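Putative DD-carboxypeptidase TP_0574 (Treponema pallidum, PDB 1O75) binds penicillin and has zinc-stimulated carboxypeptidase activity, possibly trimming peptidoglycan peptides as a lipoprotein anchored in the spirochaete membrane. Local coordinates at residues T14-Y20 with V152-V158; Y20-E24 with N256-Y260; M49-R55 with G277-A282; T357-A361 with R401-F405; G393-V398 with R409-V413. The protein carries 2 engineered substitutions. All coordinates share one frame; numbering follows the deposited sequence.

Interaction 1. Residues T14-Y20 with V152-V158; sequences TLSYADY and VHGMKFV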
# COMPACT_ATOMS: atom_id res chain seq x y z
N THR B 14 -3.17 -26.26 21.36
CA THR B 14 -3.94 -25.86 20.20
C THR B 14 -5.41 -25.83 20.58
O THR B 14 -5.97 -26.87 20.95
CB THR B 14 -3.71 -26.84 19.04
OG1 THR B 14 -2.34 -26.74 18.62
CG2 THR B 14 -4.61 -26.54 17.86
N LEU B 15 -6.02 -24.65 20.51
CA LEU B 15 -7.45 -24.50 20.84
C LEU B 15 -8.26 -23.96 19.67
O LEU B 15 -7.82 -23.05 18.94
CB LEU B 15 -7.62 -23.53 22.04
CG LEU B 15 -7.34 -23.97 23.48
CD1 LEU B 15 -5.88 -24.39 23.63
CD2 LEU B 15 -7.66 -22.80 24.44
N SER B 16 -9.44 -24.52 19.49
CA SER B 16 -10.35 -24.05 18.47
C SER B 16 -10.82 -22.65 18.91
O SER B 16 -10.67 -22.28 20.06
CB SER B 16 -11.57 -24.96 18.41
OG SER B 16 -12.34 -24.80 19.58
N TYR B 17 -11.38 -21.89 17.98
CA TYR B 17 -11.86 -20.56 18.36
C TYR B 17 -12.89 -20.67 19.50
O TYR B 17 -12.84 -19.88 20.46
CB TYR B 17 -12.50 -19.87 17.15
CG TYR B 17 -11.48 -19.33 16.19
CD1 TYR B 17 -10.56 -18.35 16.60
CD2 TYR B 17 -11.46 -19.72 14.85
CE1 TYR B 17 -9.68 -17.78 15.71
CE2 TYR B 17 -10.57 -19.15 13.94
CZ TYR B 17 -9.69 -18.18 14.38
OH TYR B 17 -8.82 -17.59 13.49
N ALA B 18 -13.80 -21.64 19.42
CA ALA B 18 -14.79 -21.80 20.50
C ALA B 18 -14.12 -22.16 21.84
O ALA B 18 -14.48 -21.60 22.90
CB ALA B 18 -15.82 -22.85 20.13
N ASP B 19 -13.14 -23.07 21.81
CA ASP B 19 -12.41 -23.47 23.03
C ASP B 19 -11.73 -22.25 23.65
O ASP B 19 -11.62 -22.13 24.88
CB ASP B 19 -11.27 -24.46 22.75
CG ASP B 19 -11.73 -25.83 22.27
OD1 ASP B 19 -12.75 -26.34 22.77
OD2 ASP B 19 -11.00 -26.40 21.40
N TYR B 20 -11.18 -21.39 22.80
CA TYR B 20 -10.45 -20.23 23.29
C TYR B 20 -11.37 -19.16 23.90
O TYR B 20 -11.13 -18.66 24.99
CB TYR B 20 -9.64 -19.57 22.15
CG TYR B 20 -8.78 -18.41 22.59
CD1 TYR B 20 -9.31 -17.13 22.76
CD2 TYR B 20 -7.45 -18.61 22.94
CE1 TYR B 20 -8.55 -16.09 23.28
CE2 TYR B 20 -6.67 -17.58 23.47
CZ TYR B 20 -7.23 -16.33 23.63
OH TYR B 20 -6.47 -15.32 24.17
N VAL B 152 -10.14 -22.33 8.77
CA VAL B 152 -9.31 -22.07 9.94
C VAL B 152 -10.08 -22.47 11.20
O VAL B 152 -11.18 -21.96 11.44
CB VAL B 152 -8.93 -20.59 9.98
CG1 VAL B 152 -7.86 -20.35 11.06
CG2 VAL B 152 -8.41 -20.15 8.60
N HIS B 153 -9.50 -23.35 12.02
CA HIS B 153 -10.17 -23.87 13.21
C HIS B 153 -9.88 -23.17 14.52
O HIS B 153 -10.69 -23.24 15.46
CB HIS B 153 -9.81 -25.34 13.43
CG HIS B 153 -10.22 -26.24 12.32
ND1 HIS B 153 -11.32 -27.02 12.16
CD2 HIS B 153 -9.45 -26.43 11.19
CE1 HIS B 153 -11.19 -27.66 10.95
NE2 HIS B 153 -10.05 -27.29 10.39
N GLY B 154 -8.71 -22.55 14.60
CA GLY B 154 -8.29 -21.89 15.82
C GLY B 154 -6.81 -21.60 15.84
O GLY B 154 -6.15 -21.50 14.80
N MET B 155 -6.27 -21.50 17.04
CA MET B 155 -4.88 -21.13 17.24
C MET B 155 -4.01 -22.29 17.69
O MET B 155 -4.36 -23.05 18.60
CB MET B 155 -4.83 -19.97 18.25
CG MET B 155 -5.53 -18.70 17.73
SD MET B 155 -6.16 -17.70 19.08
CE MET B 155 -7.77 -18.51 19.29
N LYS B 156 -2.86 -22.44 17.03
CA LYS B 156 -1.96 -23.54 17.36
C LYS B 156 -1.22 -23.35 18.67
O LYS B 156 -0.98 -24.33 19.38
CB LYS B 156 -0.93 -23.77 16.23
CG LYS B 156 -1.52 -24.32 14.95
CD LYS B 156 -0.42 -24.75 13.95
CE LYS B 156 0.44 -23.60 13.53
NZ LYS B 156 1.60 -24.00 12.65
N PHE B 157 -0.86 -22.11 18.99
CA PHE B 157 -0.10 -21.80 20.19
C PHE B 157 -0.76 -20.88 21.24
O PHE B 157 -0.58 -19.66 21.24
CB PHE B 157 1.27 -21.22 19.80
CG PHE B 157 1.98 -22.01 18.73
CD1 PHE B 157 2.46 -23.29 19.00
CD2 PHE B 157 2.12 -21.50 17.44
CE1 PHE B 157 3.07 -24.06 17.98
CE2 PHE B 157 2.74 -22.25 16.42
CZ PHE B 157 3.21 -23.54 16.69
N VAL B 158 -1.51 -21.49 22.15
CA VAL B 158 -2.15 -20.76 23.23
C VAL B 158 -1.38 -21.11 24.52
O VAL B 158 -1.26 -22.28 24.86
CB VAL B 158 -3.62 -21.21 23.41
CG1 VAL B 158 -4.24 -20.50 24.62
CG2 VAL B 158 -4.42 -20.93 22.13

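Interaction 2. Residues Y20-E24 with N256-Y260; sequences YWAGE and NTVRY. With XE (xenon), chain F.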
# COMPACT_ATOMS: atom_id res chain seq x y z
N TYR B 20 -11.18 -21.39 22.80
CA TYR B 20 -10.45 -20.23 23.29
C TYR B 20 -11.37 -19.16 23.90
O TYR B 20 -11.13 -18.66 24.99
CB TYR B 20 -9.64 -19.57 22.15
CG TYR B 20 -8.78 -18.41 22.59
CD1 TYR B 20 -9.31 -17.13 22.76
CD2 TYR B 20 -7.45 -18.61 22.94
CE1 TYR B 20 -8.55 -16.09 23.28
CE2 TYR B 20 -6.67 -17.58 23.47
CZ TYR B 20 -7.23 -16.33 23.63
OH TYR B 20 -6.47 -15.32 24.17
N TRP B 21 -12.44 -18.84 23.19
CA TRP B 21 -13.31 -17.77 23.64
C TRP B 21 -14.31 -18.13 24.73
O TRP B 21 -14.82 -17.26 25.41
CB TRP B 21 -14.01 -17.14 22.42
CG TRP B 21 -13.08 -16.26 21.60
CD1 TRP B 21 -12.54 -16.54 20.36
CD2 TRP B 21 -12.52 -15.00 22.00
NE1 TRP B 21 -11.66 -15.54 19.98
CE2 TRP B 21 -11.63 -14.58 20.97
CE3 TRP B 21 -12.67 -14.18 23.13
CZ2 TRP B 21 -10.91 -13.40 21.04
CZ3 TRP B 21 -11.95 -12.98 23.19
CH2 TRP B 21 -11.08 -12.61 22.15
N ALA B 22 -14.59 -19.42 24.90
CA ALA B 22 -15.54 -19.84 25.94
C ALA B 22 -15.21 -19.20 27.29
O ALA B 22 -16.06 -18.57 27.92
CB ALA B 22 -15.53 -21.36 26.07
N GLY B 23 -13.98 -19.38 27.73
CA GLY B 23 -13.58 -18.81 29.01
C GLY B 23 -13.50 -17.29 29.04
O GLY B 23 -13.69 -16.68 30.10
N GLU B 24 -13.20 -16.67 27.89
CA GLU B 24 -13.06 -15.22 27.81
C GLU B 24 -14.40 -14.53 27.91
O GLU B 24 -14.48 -13.41 28.39
CB GLU B 24 -12.44 -14.78 26.47
CG GLU B 24 -11.05 -15.36 26.17
CD GLU B 24 -10.05 -15.05 27.27
OE1 GLU B 24 -10.11 -13.94 27.85
OE2 GLU B 24 -9.20 -15.92 27.56
N ASN B 256 -2.27 -13.72 17.98
CA ASN B 256 -3.33 -14.71 18.10
C ASN B 256 -4.72 -14.18 17.77
O ASN B 256 -5.39 -14.66 16.85
CB ASN B 256 -3.36 -15.27 19.52
CG ASN B 256 -2.45 -16.47 19.70
OD1 ASN B 256 -2.27 -17.24 18.78
ND2 ASN B 256 -1.92 -16.66 20.91
N THR B 257 -5.17 -13.17 18.53
CA THR B 257 -6.54 -12.71 18.33
C THR B 257 -6.81 -11.31 18.88
O THR B 257 -5.89 -10.62 19.35
CB THR B 257 -7.48 -13.78 18.96
OG1 THR B 257 -8.84 -13.54 18.58
CG2 THR B 257 -7.33 -13.81 20.51
N VAL B 258 -8.08 -10.88 18.80
CA VAL B 258 -8.47 -9.56 19.29
C VAL B 258 -9.79 -9.65 20.05
O VAL B 258 -10.74 -10.31 19.61
CB VAL B 258 -8.73 -8.55 18.14
CG1 VAL B 258 -8.80 -7.11 18.71
CG2 VAL B 258 -7.67 -8.65 17.10
N ARG B 259 -9.86 -8.95 21.17
CA ARG B 259 -11.09 -8.89 21.95
C ARG B 259 -11.73 -7.54 21.66
O ARG B 259 -11.05 -6.52 21.61
CB ARG B 259 -10.79 -8.98 23.44
CG ARG B 259 -12.07 -8.95 24.31
CD ARG B 259 -11.70 -8.72 25.79
NE ARG B 259 -12.87 -8.70 26.65
CZ ARG B 259 -13.30 -9.75 27.35
NH1 ARG B 259 -12.63 -10.90 27.28
NH2 ARG B 259 -14.38 -9.66 28.11
N TYR B 260 -13.04 -7.52 21.44
CA TYR B 260 -13.73 -6.24 21.24
C TYR B 260 -14.55 -5.97 22.53
O TYR B 260 -15.35 -6.82 22.92
CB TYR B 260 -14.74 -6.31 20.08
CG TYR B 260 -14.14 -6.47 18.68
CD1 TYR B 260 -12.77 -6.32 18.45
CD2 TYR B 260 -14.97 -6.76 17.58
CE1 TYR B 260 -12.22 -6.45 17.16
CE2 TYR B 260 -14.44 -6.89 16.27
CZ TYR B 260 -13.06 -6.73 16.08
OH TYR B 260 -12.54 -6.85 14.81
XE XE F . -13.54 -3.38 15.03
O HOH W 1 -9.97 -11.51 26.60

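Interaction 3. Residues M49-R55 with G277-A282; sequences MFDAVSR and GTKHSA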
# COMPACT_ATOMS: atom_id res chain seq x y z
N MET B 49 -21.29 -17.88 14.56
CA MET B 49 -20.61 -17.85 15.83
C MET B 49 -19.13 -18.21 15.67
O MET B 49 -18.45 -17.59 14.85
CB MET B 49 -21.32 -18.79 16.81
CG MET B 49 -22.74 -18.27 17.22
SD MET B 49 -22.66 -16.65 18.13
CE MET B 49 -21.96 -17.20 19.69
N PHE B 50 -18.62 -19.18 16.43
CA PHE B 50 -17.20 -19.49 16.34
C PHE B 50 -16.75 -20.79 15.67
O PHE B 50 -15.61 -21.22 15.85
CB PHE B 50 -16.57 -19.38 17.74
CG PHE B 50 -16.58 -17.97 18.28
CD1 PHE B 50 -17.69 -17.49 18.98
CD2 PHE B 50 -15.52 -17.10 17.99
CE1 PHE B 50 -17.74 -16.14 19.39
CE2 PHE B 50 -15.56 -15.75 18.39
CZ PHE B 50 -16.66 -15.28 19.09
N ASP B 51 -17.64 -21.39 14.89
CA ASP B 51 -17.34 -22.62 14.16
C ASP B 51 -16.24 -22.33 13.15
O ASP B 51 -16.05 -21.19 12.75
CB ASP B 51 -18.57 -23.10 13.41
CG ASP B 51 -19.78 -23.20 14.29
OD1 ASP B 51 -20.16 -24.34 14.64
OD2 ASP B 51 -20.33 -22.13 14.65
N ALA B 52 -15.53 -23.38 12.72
CA ALA B 52 -14.43 -23.22 11.77
C ALA B 52 -14.71 -22.38 10.51
O ALA B 52 -15.63 -22.66 9.72
CB ALA B 52 -13.90 -24.58 11.36
N VAL B 53 -13.87 -21.35 10.34
CA VAL B 53 -13.90 -20.42 9.20
C VAL B 53 -13.56 -21.12 7.86
O VAL B 53 -12.38 -21.16 7.50
CB VAL B 53 -12.87 -19.26 9.44
CG1 VAL B 53 -12.76 -18.36 8.21
CG2 VAL B 53 -13.27 -18.43 10.65
N SER B 54 -14.56 -21.65 7.14
CA SER B 54 -14.36 -22.34 5.85
C SER B 54 -14.83 -21.53 4.62
O SER B 54 -15.94 -21.73 4.13
CB SER B 54 -15.09 -23.67 5.81
OG SER B 54 -14.92 -24.27 4.53
N ARG B 55 -13.95 -20.69 4.11
CA ARG B 55 -14.27 -19.79 3.01
C ARG B 55 -13.58 -19.99 1.66
O ARG B 55 -12.56 -20.67 1.54
CB ARG B 55 -14.00 -18.37 3.48
CG ARG B 55 -12.54 -18.18 3.88
CD ARG B 55 -12.35 -16.90 4.69
NE ARG B 55 -11.98 -15.74 3.88
CZ ARG B 55 -12.11 -14.48 4.30
NH1 ARG B 55 -12.60 -14.22 5.51
NH2 ARG B 55 -11.73 -13.47 3.52
N GLY B 277 -15.70 -11.95 20.95
CA GLY B 277 -14.48 -12.63 20.54
C GLY B 277 -14.44 -12.44 19.03
O GLY B 277 -15.44 -12.01 18.44
N THR B 278 -13.30 -12.74 18.41
CA THR B 278 -13.16 -12.58 16.96
C THR B 278 -12.44 -13.78 16.36
O THR B 278 -11.84 -14.59 17.08
CB THR B 278 -12.33 -11.34 16.62
OG1 THR B 278 -11.02 -11.50 17.19
CG2 THR B 278 -13.00 -10.04 17.15
N LYS B 279 -12.49 -13.87 15.04
CA LYS B 279 -11.82 -14.96 14.32
C LYS B 279 -10.93 -14.29 13.27
O LYS B 279 -11.38 -13.41 12.54
CB LYS B 279 -12.86 -15.86 13.66
CG LYS B 279 -13.72 -16.55 14.70
CD LYS B 279 -14.58 -17.65 14.11
CE LYS B 279 -15.66 -17.10 13.22
NZ LYS B 279 -16.63 -18.19 12.82
N HIS B 280 -9.68 -14.71 13.18
CA HIS B 280 -8.79 -14.07 12.22
C HIS B 280 -9.25 -14.31 10.79
O HIS B 280 -9.90 -15.30 10.51
CB HIS B 280 -7.36 -14.56 12.40
CG HIS B 280 -6.36 -13.69 11.71
ND1 HIS B 280 -6.22 -12.35 12.00
CD2 HIS B 280 -5.48 -13.96 10.72
CE1 HIS B 280 -5.30 -11.83 11.21
NE2 HIS B 280 -4.83 -12.78 10.43
N SER B 281 -8.93 -13.36 9.92
CA SER B 281 -9.29 -13.41 8.51
C SER B 281 -10.71 -12.92 8.33
O SER B 281 -10.98 -12.08 7.49
CB SER B 281 -9.13 -14.81 7.94
OG SER B 281 -9.34 -14.74 6.55
N ALA B 282 -11.64 -13.42 9.13
CA ALA B 282 -13.01 -12.94 9.01
C ALA B 282 -13.14 -11.56 9.69
O ALA B 282 -13.78 -10.66 9.14
CB ALA B 282 -13.98 -13.94 9.66

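Interaction 4. Residues T357-A361 with R401-F405; sequences TLMDA and RFKEF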
# COMPACT_ATOMS: atom_id res chain seq x y z
N THR B 357 -26.20 18.17 8.03
CA THR B 357 -25.65 16.84 7.81
C THR B 357 -24.43 16.86 6.88
O THR B 357 -23.56 16.00 6.96
CB THR B 357 -26.74 15.90 7.22
OG1 THR B 357 -26.25 14.55 7.19
CG2 THR B 357 -27.10 16.32 5.82
N LEU B 358 -24.36 17.87 6.01
CA LEU B 358 -23.24 18.00 5.07
C LEU B 358 -22.15 18.94 5.56
O LEU B 358 -21.30 19.39 4.78
CB LEU B 358 -23.75 18.44 3.69
CG LEU B 358 -24.74 17.49 3.01
CD1 LEU B 358 -25.13 18.05 1.65
CD2 LEU B 358 -24.11 16.11 2.86
N MET B 359 -22.16 19.24 6.85
CA MET B 359 -21.16 20.13 7.45
C MET B 359 -19.82 19.41 7.52
O MET B 359 -19.74 18.25 7.92
CB MET B 359 -21.57 20.52 8.88
CG MET B 359 -22.82 21.40 8.98
SD MET B 359 -22.54 23.11 8.44
CE MET B 359 -21.70 23.78 9.89
N ASP B 360 -18.76 20.10 7.11
CA ASP B 360 -17.43 19.50 7.14
C ASP B 360 -17.37 18.20 6.33
O ASP B 360 -16.50 17.36 6.57
CB ASP B 360 -17.02 19.22 8.59
CG ASP B 360 -16.84 20.49 9.42
OD1 ASP B 360 -15.76 21.11 9.33
OD2 ASP B 360 -17.79 20.87 10.14
N ALA B 361 -18.29 18.03 5.39
CA ALA B 361 -18.29 16.84 4.55
C ALA B 361 -17.20 16.95 3.50
O ALA B 361 -16.78 18.05 3.14
CB ALA B 361 -19.64 16.67 3.89
N ARG B 401 -17.64 11.49 3.01
CA ARG B 401 -17.34 11.34 4.42
C ARG B 401 -18.07 12.43 5.20
O ARG B 401 -17.89 13.62 4.93
CB ARG B 401 -15.84 11.44 4.67
CG ARG B 401 -15.06 10.20 4.24
CD ARG B 401 -13.60 10.32 4.60
NE ARG B 401 -12.90 11.26 3.73
CZ ARG B 401 -12.51 11.00 2.48
NH1 ARG B 401 -12.76 9.81 1.94
NH2 ARG B 401 -11.89 11.93 1.77
N PHE B 402 -18.92 12.03 6.14
CA PHE B 402 -19.64 12.99 6.96
C PHE B 402 -18.91 13.17 8.28
O PHE B 402 -18.02 12.39 8.63
CB PHE B 402 -21.06 12.51 7.25
CG PHE B 402 -21.83 12.10 6.03
CD1 PHE B 402 -21.89 10.76 5.66
CD2 PHE B 402 -22.51 13.05 5.26
CE1 PHE B 402 -22.63 10.36 4.54
CE2 PHE B 402 -23.24 12.66 4.14
CZ PHE B 402 -23.31 11.32 3.78
N LYS B 403 -19.29 14.20 9.01
CA LYS B 403 -18.67 14.49 10.29
C LYS B 403 -19.24 13.62 11.40
O LYS B 403 -18.50 13.15 12.27
CB LYS B 403 -18.90 15.96 10.63
CG LYS B 403 -18.03 16.49 11.76
CD LYS B 403 -18.47 17.91 12.10
CE LYS B 403 -17.47 18.63 12.98
NZ LYS B 403 -17.92 20.02 13.24
N GLU B 404 -20.55 13.40 11.38
CA GLU B 404 -21.22 12.61 12.41
C GLU B 404 -21.75 11.26 11.96
O GLU B 404 -22.45 10.60 12.73
CB GLU B 404 -22.39 13.41 13.01
CG GLU B 404 -21.99 14.67 13.77
CD GLU B 404 -21.02 14.38 14.91
OE1 GLU B 404 -21.30 13.46 15.73
OE2 GLU B 404 -19.98 15.07 14.99
N PHE B 405 -21.44 10.84 10.74
CA PHE B 405 -21.93 9.56 10.24
C PHE B 405 -20.87 8.78 9.48
O PHE B 405 -19.90 9.36 8.99
CB PHE B 405 -23.13 9.76 9.30
CG PHE B 405 -24.28 10.49 9.93
CD1 PHE B 405 -24.32 11.88 9.92
CD2 PHE B 405 -25.32 9.79 10.51
CE1 PHE B 405 -25.40 12.57 10.49
CE2 PHE B 405 -26.40 10.45 11.09
CZ PHE B 405 -26.44 11.85 11.07
O HOH W 2 -22.16 14.87 9.72

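Interaction 5. Residues G393-V398 with R409-V413; sequences GTEYTV and RAKVV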
# COMPACT_ATOMS: atom_id res chain seq x y z
N GLY B 393 -20.74 9.57 -19.64
CA GLY B 393 -20.93 8.16 -19.93
C GLY B 393 -20.12 7.27 -19.00
O GLY B 393 -20.36 6.07 -18.93
N THR B 394 -19.16 7.86 -18.29
CA THR B 394 -18.32 7.09 -17.36
C THR B 394 -18.95 7.01 -15.97
O THR B 394 -19.45 8.01 -15.45
CB THR B 394 -16.92 7.70 -17.21
OG1 THR B 394 -16.30 7.79 -18.50
CG2 THR B 394 -16.06 6.84 -16.30
N GLU B 395 -18.94 5.82 -15.38
CA GLU B 395 -19.50 5.64 -14.05
C GLU B 395 -18.38 5.73 -13.01
O GLU B 395 -17.53 4.84 -12.92
CB GLU B 395 -20.20 4.29 -13.93
CG GLU B 395 -20.44 3.85 -12.49
CD GLU B 395 -20.92 2.42 -12.39
OE1 GLU B 395 -22.14 2.18 -12.51
OE2 GLU B 395 -20.06 1.52 -12.19
N TYR B 396 -18.40 6.81 -12.23
CA TYR B 396 -17.40 7.03 -11.19
C TYR B 396 -17.94 6.65 -9.81
O TYR B 396 -19.16 6.57 -9.60
CB TYR B 396 -16.98 8.50 -11.14
CG TYR B 396 -16.31 9.02 -12.39
CD1 TYR B 396 -17.05 9.43 -13.49
CD2 TYR B 396 -14.92 9.11 -12.46
CE1 TYR B 396 -16.42 9.94 -14.64
CE2 TYR B 396 -14.28 9.62 -13.59
CZ TYR B 396 -15.04 10.03 -14.68
OH TYR B 396 -14.40 10.55 -15.78
N THR B 397 -17.03 6.41 -8.88
CA THR B 397 -17.41 6.10 -7.52
C THR B 397 -17.19 7.41 -6.77
O THR B 397 -16.17 8.07 -6.96
CB THR B 397 -16.50 5.01 -6.90
OG1 THR B 397 -16.70 3.78 -7.59
CG2 THR B 397 -16.84 4.81 -5.42
N VAL B 398 -18.17 7.78 -5.95
CA VAL B 398 -18.09 8.99 -5.14
C VAL B 398 -18.26 8.61 -3.68
O VAL B 398 -19.32 8.09 -3.28
CB VAL B 398 -19.21 10.01 -5.48
CG1 VAL B 398 -19.01 11.29 -4.65
CG2 VAL B 398 -19.21 10.33 -6.96
N ARG B 409 -20.66 5.62 -0.09
CA ARG B 409 -20.13 5.67 -1.44
C ARG B 409 -21.21 5.25 -2.43
O ARG B 409 -22.00 4.34 -2.16
CB ARG B 409 -18.87 4.83 -1.60
CG ARG B 409 -18.95 3.40 -1.17
CD ARG B 409 -17.65 2.69 -1.56
NE ARG B 409 -16.46 3.35 -1.02
CZ ARG B 409 -15.21 3.00 -1.33
NH1 ARG B 409 -14.99 2.00 -2.18
NH2 ARG B 409 -14.19 3.64 -0.80
N ALA B 410 -21.26 5.95 -3.55
CA ALA B 410 -22.25 5.68 -4.58
C ALA B 410 -21.67 5.68 -5.99
O ALA B 410 -20.59 6.22 -6.23
CB ALA B 410 -23.37 6.70 -4.47
N LYS B 411 -22.41 5.07 -6.91
CA LYS B 411 -22.01 5.01 -8.31
C LYS B 411 -22.70 6.14 -9.05
O LYS B 411 -23.93 6.27 -8.99
CB LYS B 411 -22.43 3.68 -8.91
CG LYS B 411 -21.85 2.48 -8.21
CD LYS B 411 -20.36 2.38 -8.43
CE LYS B 411 -19.82 1.11 -7.80
NZ LYS B 411 -18.35 0.98 -8.03
N VAL B 412 -21.92 6.96 -9.73
CA VAL B 412 -22.46 8.08 -10.49
C VAL B 412 -21.90 8.05 -11.91
O VAL B 412 -20.71 7.81 -12.12
CB VAL B 412 -22.08 9.43 -9.82
CG1 VAL B 412 -22.59 10.60 -10.66
CG2 VAL B 412 -22.67 9.50 -8.42
N VAL B 413 -22.77 8.29 -12.89
CA VAL B 413 -22.37 8.31 -14.30
C VAL B 413 -22.23 9.76 -14.79
O VAL B 413 -21.15 10.12 -15.32
CB VAL B 413 -23.41 7.55 -15.18
CG1 VAL B 413 -23.02 7.64 -16.65
CG2 VAL B 413 -23.48 6.09 -14.74

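Interaction 1. Residues T14-Y20 with V152-V158
Leu15 and Met155 form an antiparallel hydrogen-bonded pair, with Leu15 N to Met155 O at 3.0 Å and Met155 N to Leu15 O at 2.9 Å. The pairing outlasts the strand: Tyr17 N, in the first turn of helix 17-25, reaches His153 O at 2.9 Å and lies in its carbonyl plane, on a lone pair. At the other end Thr14 OG1 donates to Lys156 O, where strand 143-163 turns a corner.

Aromatic contacts follow. Gly154 CA lies over the centre of the Tyr17 ring, 3.9 Å from the centroid, a CH-pi contact; lacking a side chain, Gly154 fits against Leu15 O and Ser16 CA. The Tyr17 hydroxyl bonds to His280 N. Met155, bent at chi3 (-86°), lays SD over a face of the Tyr20 ring, a Met-aromatic contact, and sets CE 3.5 Å from Tyr20 CG.

Among the apolar groups, Val158 wedges between Leu15 CD1 and the edge of the Tyr20 ring, which its CG2 meets at Tyr20 CD2. A capping box, in which Asp19 N donates to Ser16 OG and Ser16 N to Asp19 OD2, fixes the point where strand 8-16, paired with strand 143-163 in the large mixed sheet, passes into helix 17-25.

Interaction 2. Residues Y20-E24 with N256-Y260
Helix 20-24 runs 33° from the direction of strand 256-260, their axes 11.5 Å apart at closest approach, so side chains bridge the space. Trp21 and Thr257 meet from opposite directions. The six-membered part of the indole arrives edge-on, with Thr257 OG1 in its plane 3.2 Å from Trp21 CZ2. Thr257 CG2 touches both aromatic side chains, 3.6 Å from Trp21 CZ2 and 3.8 Å from Tyr20 CE1. A first torsion of -169°, with OG1 anti to the backbone N, places it there. The contact packs helix 17-25, in the Tp47 domain a region, on strand 255-262, in the domain C region. A classic beta bulge, Asn256 and Thr257 both facing Ile318, interrupts the pairing of this strand with strand 311-319. Arg259 lays CB against Trp21 CH2 and then extends straight from CG to NE past the indole. Its NH1 makes a weak hydrogen bond to Glu24 O (3.3 Å), which lies at the guanidinium edge, and only a long salt bridge to Glu24 OE1 (4.0 Å). Water 1 closes that gap, donating to Glu24 OE1 and accepting from Arg259 NH1. Both charges have further partners: Asp261 for Arg259 NE, and Lys190 and Arg201 N for Glu24 OE2. Tyr260 turns to a separate pocket, where xenon rests over one face of its ring, 3.5 Å from CZ.

Interaction 3. Residues M49-R55 with G277-A282
Lys279 threads between Phe50 and Val53 to reach backbone oxygens of the opposing loop. Its CB lies 4.0 Å from Val53 CG2. CG passes Phe50 CD2 obliquely at 3.8 Å, and CD runs between Val53 CG2 and Phe50 CA. A bend at chi3 (-69°) carries CE past Val53 CG2 and lifts the amine to Met49 O (2.8 Å) and Asp51 O (3.1 Å). The first bond is tilted 30° from the carbonyl plane, whereas the second lies in it. A salt bridge to Asp46 gives NZ a third partner and would help to keep it charged. The amine thus clamps the loop leading into strand 53-56, at whose start Val53 centres an inverse gamma turn, to the loop between strands 274-276 and 284-285. Phe50 meets that loop with its ring edge, CZ 3.6 Å from Gly277 O. At the other end, Ser281 OG lies over one face of the Arg55 guanidinium, and Arg55 NH1 makes a weak hydrogen bond to Ser281 O.

Interaction 4. Residues T357-A361 with R401-F405
Lys403, Phe402 and Thr357 bury the most surface here, one by a salt bridge, two by packing. Lys403 stretches over the turn of the facing loop: CB packs 3.6 Å from Met359 O, and the chain, extended beyond CG, runs obliquely past Asp360. Its CD comes 3.6 Å from Asp360 OD2, and NZ closes a salt bridge to the same oxygen at 3.2 Å. The ammonium approaches from above the carboxylate plane, 60° out of it, and both residues are exposed to solvent.

Phe402 lies on the buried side. Its ring and the Leu358 side chain point the same way side by side, with Leu358 CD2 in the ring plane at the edge, 3.8 Å from Phe402 CE2. Phe402 CD2 lies 3.6 Å from Thr357 O.

Thr357 brings its hydroxyl, anti to the backbone N (chi1 -172°), to 3.9 Å from Phe405 CE1. This OG1 is buried by the contact and has no polar partner in the model. Water 2 links the backbones, donating to Thr357 O and accepting from Glu404 N. Tyr335 adds its ring to both Phe402 and Phe405. The arrangement is a type II beta turn, Leu358 to Ala361, leading into strand 362-367 and packed against the connection of the hairpin formed by strands 396-401 and 408-412.

Interaction 5. Residues G393-V398 with R409-V413
Glu395 lies obliquely across Lys411, its carboxylate over the lysine methylenes: Glu395 OE1 is 3.9 Å from Lys411 CB, and Glu395 OE2 equally far from Lys411 CD. The charged ends stay 4.5 Å apart, Glu395 OE2 to Lys411 NZ, beyond a salt bridge. Lys411 bends at chi2 (-69°) and runs alongside Thr397, pointing the same way, so that NZ donates to Thr397 OG1 at 3.3 Å. The stronger partner of this amine is Asp368 of the second subunit, with which it forms a salt bridge in the crystal dimer. Beneath these side chains lies the beta hairpin of strands 396-401 and 408-412, the latter outermost, within this chain, in its four-stranded antiparallel sheet. Tyr396 pairs with Val412 and Val398 with Ala410 as hydrogen-bonded pairs, and Thr397 faces Lys411 in the non-hydrogen-bonded pair between them. The bond from Val412 N to Tyr396 O is almost straight (176°), and Val398 N meets Ala410 O at 2.9 Å. On the face opposite Thr397 and Lys411, Val398 CG2 touches Val412 CG2 at 3.8 Å, and both valines pack on Ile341 of strand 340-344. Tyr396 continues this apolar face and packs on Leu343, its hydroxyl bonded to Thr391 N and Thr394 CG2 over one face of its ring. Beyond the strand end, Val413 CG2 rests 3.8 Å from Glu395 CB.

Overall arrangement
Interactions 1, 2 and 3 form one touching cluster, with centres 10 to 12 Å apart. Interactions 1 and 2 share Tyr20 and helix 17-25, and interaction 3 joins them through Tyr17 OH to His280 N and Val258 O to Thr278 OG1. The first, buried, relies on strand pairing and aromatic packing, the second, also buried, on an indole and a water-bridged ion pair, and the third, partly buried, on one lysine amine gripping carbonyls. Interactions 4 and 5 lie 34 Å or more from the other three, centre to centre, and 20 Å from each other, and both use hairpin 396-412. There Asp360, Lys403 and Lys411 are exposed, while Phe402, Tyr396, Val398 and Val412 are buried.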